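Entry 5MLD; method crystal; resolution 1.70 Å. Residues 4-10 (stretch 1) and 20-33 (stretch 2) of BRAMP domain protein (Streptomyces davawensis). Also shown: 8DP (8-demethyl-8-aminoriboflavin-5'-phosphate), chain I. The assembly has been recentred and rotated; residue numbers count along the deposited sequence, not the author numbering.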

# COMPACT_ATOMS: atom_id res chain seq x y z
N LYS A 4 -2.97 24.13 19.78
CA LYS A 4 -4.18 23.99 18.99
C LYS A 4 -4.15 22.69 18.21
O LYS A 4 -3.12 22.34 17.63
CB LYS A 4 -4.35 25.16 17.99
CG LYS A 4 -4.35 26.52 18.64
CD LYS A 4 -4.23 27.61 17.59
CE LYS A 4 -3.77 28.91 18.23
NZ LYS A 4 -4.77 30.00 18.05
N ALA A 5 -5.29 22.01 18.17
CA ALA A 5 -5.47 20.82 17.35
C ALA A 5 -6.49 21.14 16.26
O ALA A 5 -7.58 21.63 16.56
CB ALA A 5 -5.96 19.64 18.18
N LEU A 6 -6.13 20.87 15.01
CA LEU A 6 -7.01 21.09 13.88
C LEU A 6 -7.41 19.72 13.34
O LEU A 6 -6.55 18.93 12.97
CB LEU A 6 -6.31 21.91 12.80
CG LEU A 6 -7.16 22.15 11.55
CD1 LEU A 6 -8.45 22.93 11.89
CD2 LEU A 6 -6.34 22.83 10.49
N ILE A 7 -8.71 19.44 13.33
CA ILE A 7 -9.24 18.15 12.88
C ILE A 7 -9.96 18.38 11.58
O ILE A 7 -10.92 19.17 11.54
CB ILE A 7 -10.17 17.52 13.92
CG1 ILE A 7 -9.47 17.46 15.29
CG2 ILE A 7 -10.61 16.13 13.44
CD1 ILE A 7 -10.36 17.04 16.47
N LEU A 8 -9.52 17.72 10.51
CA LEU A 8 -10.11 17.92 9.18
C LEU A 8 -10.98 16.70 8.86
O LEU A 8 -10.45 15.62 8.61
CB LEU A 8 -9.04 18.11 8.10
CG LEU A 8 -8.07 19.26 8.35
CD1 LEU A 8 -7.06 19.36 7.20
CD2 LEU A 8 -8.83 20.57 8.53
N ASN A 9 -12.30 16.88 8.90
CA ASN A 9 -13.20 15.84 8.44
C ASN A 9 -13.22 15.88 6.92
O ASN A 9 -13.71 16.85 6.33
CB ASN A 9 -14.61 16.03 9.01
CG ASN A 9 -15.51 14.89 8.66
OD1 ASN A 9 -15.24 14.16 7.71
ND2 ASN A 9 -16.57 14.70 9.44
N THR A 10 -12.71 14.83 6.28
CA THR A 10 -12.59 14.84 4.83
C THR A 10 -13.69 14.02 4.15
O THR A 10 -13.51 13.57 3.01
CB THR A 10 -11.19 14.36 4.42
OG1 THR A 10 -10.95 13.06 4.96
CG2 THR A 10 -10.12 15.30 5.01
N GLN A 20 -20.38 9.38 9.16
CA GLN A 20 -19.89 8.29 10.02
C GLN A 20 -18.61 8.71 10.74
O GLN A 20 -18.46 8.48 11.95
CB GLN A 20 -19.64 7.01 9.20
CG GLN A 20 -20.74 6.59 8.20
CD GLN A 20 -22.04 6.17 8.86
OE1 GLN A 20 -22.05 5.30 9.74
NE2 GLN A 20 -23.14 6.80 8.45
N THR A 21 -17.67 9.30 10.00
CA THR A 21 -16.37 9.67 10.55
C THR A 21 -16.52 10.69 11.67
O THR A 21 -15.73 10.68 12.63
CB THR A 21 -15.48 10.26 9.45
OG1 THR A 21 -15.49 9.39 8.32
CG2 THR A 21 -14.05 10.39 9.93
N GLN A 22 -17.52 11.57 11.56
CA GLN A 22 -17.75 12.59 12.57
C GLN A 22 -17.94 11.98 13.95
O GLN A 22 -17.64 12.63 14.96
CB GLN A 22 -18.96 13.44 12.17
CG GLN A 22 -19.23 14.63 13.10
CD GLN A 22 -18.13 15.68 13.03
OE1 GLN A 22 -17.51 15.86 11.98
NE2 GLN A 22 -17.88 16.36 14.14
N GLY A 23 -18.44 10.74 14.03
CA GLY A 23 -18.56 10.07 15.31
C GLY A 23 -17.23 9.93 16.03
O GLY A 23 -17.15 10.12 17.25
N LEU A 24 -16.17 9.59 15.30
CA LEU A 24 -14.84 9.51 15.92
C LEU A 24 -14.36 10.90 16.36
O LEU A 24 -13.75 11.05 17.43
CB LEU A 24 -13.84 8.86 14.97
CG LEU A 24 -14.02 7.35 14.74
CD1 LEU A 24 -15.00 7.09 13.58
CD2 LEU A 24 -12.68 6.67 14.53
N ILE A 25 -14.60 11.92 15.53
CA ILE A 25 -14.24 13.29 15.87
C ILE A 25 -14.94 13.73 17.15
O ILE A 25 -14.33 14.35 18.03
CB ILE A 25 -14.57 14.23 14.69
CG1 ILE A 25 -13.85 13.80 13.41
CG2 ILE A 25 -14.28 15.70 15.05
CD1 ILE A 25 -14.12 14.71 12.22
N ASP A 26 -16.22 13.39 17.27
CA ASP A 26 -16.98 13.78 18.45
C ASP A 26 -16.42 13.17 19.73
O ASP A 26 -16.58 13.76 20.80
CB ASP A 26 -18.46 13.41 18.27
CG ASP A 26 -19.16 14.30 17.23
OD1 ASP A 26 -18.68 15.43 16.96
OD2 ASP A 26 -20.20 13.87 16.69
N LYS A 27 -15.77 12.01 19.65
CA LYS A 27 -15.08 11.46 20.83
C LYS A 27 -13.77 12.19 21.10
O LYS A 27 -13.41 12.42 22.27
CB LYS A 27 -14.78 9.97 20.65
CG LYS A 27 -15.97 9.04 20.39
CD LYS A 27 -16.74 8.78 21.65
CE LYS A 27 -17.54 7.48 21.53
NZ LYS A 27 -18.54 7.40 22.59
N ALA A 28 -13.02 12.51 20.04
CA ALA A 28 -11.68 13.08 20.21
C ALA A 28 -11.73 14.51 20.75
O ALA A 28 -10.84 14.92 21.51
CB ALA A 28 -10.94 13.06 18.88
N VAL A 29 -12.72 15.30 20.33
CA VAL A 29 -12.73 16.72 20.69
C VAL A 29 -12.73 16.94 22.20
O VAL A 29 -11.86 17.67 22.70
CB VAL A 29 -13.89 17.44 19.98
CG1 VAL A 29 -14.14 18.82 20.61
CG2 VAL A 29 -13.61 17.54 18.46
N PRO A 30 -13.66 16.36 22.99
CA PRO A 30 -13.61 16.62 24.44
C PRO A 30 -12.36 16.08 25.10
O PRO A 30 -11.92 16.65 26.11
CB PRO A 30 -14.87 15.92 24.99
CG PRO A 30 -15.25 14.94 23.95
CD PRO A 30 -14.82 15.53 22.63
N LEU A 31 -11.76 15.02 24.56
CA LEU A 31 -10.51 14.53 25.12
C LEU A 31 -9.37 15.53 24.91
O LEU A 31 -8.58 15.78 25.83
CB LEU A 31 -10.14 13.17 24.53
CG LEU A 31 -11.11 12.02 24.82
CD1 LEU A 31 -10.71 10.83 23.98
CD2 LEU A 31 -11.14 11.67 26.31
N TYR A 32 -9.28 16.12 23.71
CA TYR A 32 -8.27 17.16 23.51
C TYR A 32 -8.51 18.35 24.43
O TYR A 32 -7.57 18.89 25.02
CB TYR A 32 -8.24 17.63 22.05
CG TYR A 32 -7.39 16.79 21.13
CD1 TYR A 32 -6.04 16.61 21.38
CD2 TYR A 32 -7.94 16.16 20.01
CE1 TYR A 32 -5.26 15.84 20.55
CE2 TYR A 32 -7.17 15.38 19.17
CZ TYR A 32 -5.82 15.23 19.44
OH TYR A 32 -5.02 14.46 18.64
N GLU A 33 -9.78 18.75 24.58
CA GLU A 33 -10.08 19.90 25.43
C GLU A 33 -9.70 19.63 26.88
O GLU A 33 -9.23 20.54 27.58
CB GLU A 33 -11.56 20.27 25.31
CG GLU A 33 -11.98 20.75 23.91
CD GLU A 33 -11.36 22.09 23.46
OE1 GLU A 33 -10.75 22.79 24.29
OE2 GLU A 33 -11.50 22.46 22.27
C4 8DP I . -16.82 4.13 3.59
C5 8DP I . -17.27 2.87 2.83
C8 8DP I . -17.60 4.69 -1.01
N3 8DP I . -14.30 2.27 -0.24
C2 8DP I . -18.06 5.60 5.31
N2 8DP I . -18.71 5.54 -1.34
N1 8DP I . -16.24 2.64 1.73
C6 8DP I . -16.36 3.26 0.53
O6 8DP I . -19.08 4.97 3.29
N4 8DP I . -15.02 1.23 3.17
C12 8DP I . -15.39 3.05 -0.48
C13 8DP I . -15.16 1.85 1.97
C14 8DP I . -14.19 1.67 0.98
C15 8DP I . -13.09 0.85 1.28
C16 8DP I . -13.98 0.47 3.41
C1 8DP I . -18.68 7.00 5.30
C3 8DP I . -17.83 5.26 3.84
C7 8DP I . -17.50 4.06 0.25
C9 8DP I . -16.60 4.47 -2.01
O1 8DP I . -17.91 10.32 7.16
P1 8DP I . -18.59 9.45 6.08
O2 8DP I . -20.12 9.32 6.41
O3 8DP I . -18.39 10.02 4.69
O4 8DP I . -17.96 7.96 6.16
O5 8DP I . -16.92 5.62 6.09
O7 8DP I . -15.66 4.27 4.02
C10 8DP I . -16.70 5.12 -3.37
C11 8DP I . -15.52 3.67 -1.73
O8 8DP I . -12.08 0.64 0.35
N5 8DP I . -13.01 0.28 2.48
O9 8DP I . -13.80 -0.18 4.66

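Strand 4-9 packs against helix 20-33 in a nearly antiparallel arrangement, with 166° between their N-to-C directions and an axial closest approach of 9.6 Å. The contact is modest, burying 340 Å² in total, and is largely apolar, with a single hydrogen bond near the C-terminal end of the strand. Because side chains alternate along an extended strand, Ala-5, Ile-7 and Asn-9 meet the helix, whereas Lys-4, Leu-6 and Leu-8 make no contact with it.

Lys-4 is exposed and lies out of reach of the helix. The packing begins at Ala-5, whose CB points toward the helix and sits over one face of the Tyr-32 ring, 4.2 Å from the ring centroid and only 5° off the ring normal. This is a CH-pi contact, and the small methyl group lets the broad aromatic face cover it; Ala-5 CB also lies 4.3 Å from Tyr-32 CG. The ring itself is buried, but its hydroxyl is hydrogen-bonded elsewhere in the structure, so its polar end is satisfied.

Leu-6 is buried away from this contact, and Ile-7 supplies the next point of attachment, with the largest area covered by the helix of any residue in the strand. Ile-7 CG2 approaches Ile-25 CD1 at 4.0 Å, and Ile-7 CD1, in the m,t rotamer, lies 3.8 Å from Val-29 CG2 and 4.4 Å from Tyr-32 CD2. The branched side chain thus touches three residues spread over two turns of the helix. Ile-25 and Tyr-32 direct their CB atoms toward the strand; Val-29 points sideways and offers a methyl group.

Leu-8 points away, and Asn-9 turns the contact from apolar to polar. Its CB packs 3.5 Å from Ile-25 CD1, so the same isoleucine methyl serves both Ile-7 and Asn-9. Beyond it, Asn-9 ND2 donates a hydrogen bond to Gln-22 OE1 (2.9 Å, 156°). Gln-22 leaves the helix sideways, but its t,p conformation brings its end nearer the strand; its other amide atom, NE2, donates to Asp-26 OD1 at 3.1 Å, one turn further along. Both ends of the glutamine amide are therefore engaged, which favours an orientation suited to accepting from Asn-9.

Thr-21 CB lies 4.3 Å from Asn-9 OD1, while its backbone N and OG1 both donate to 8DP O1, at 3.0 and 2.8 Å. The strand contact thus borders the flavin phosphate site. Thr-10, beyond the strand, points away and adds no contact.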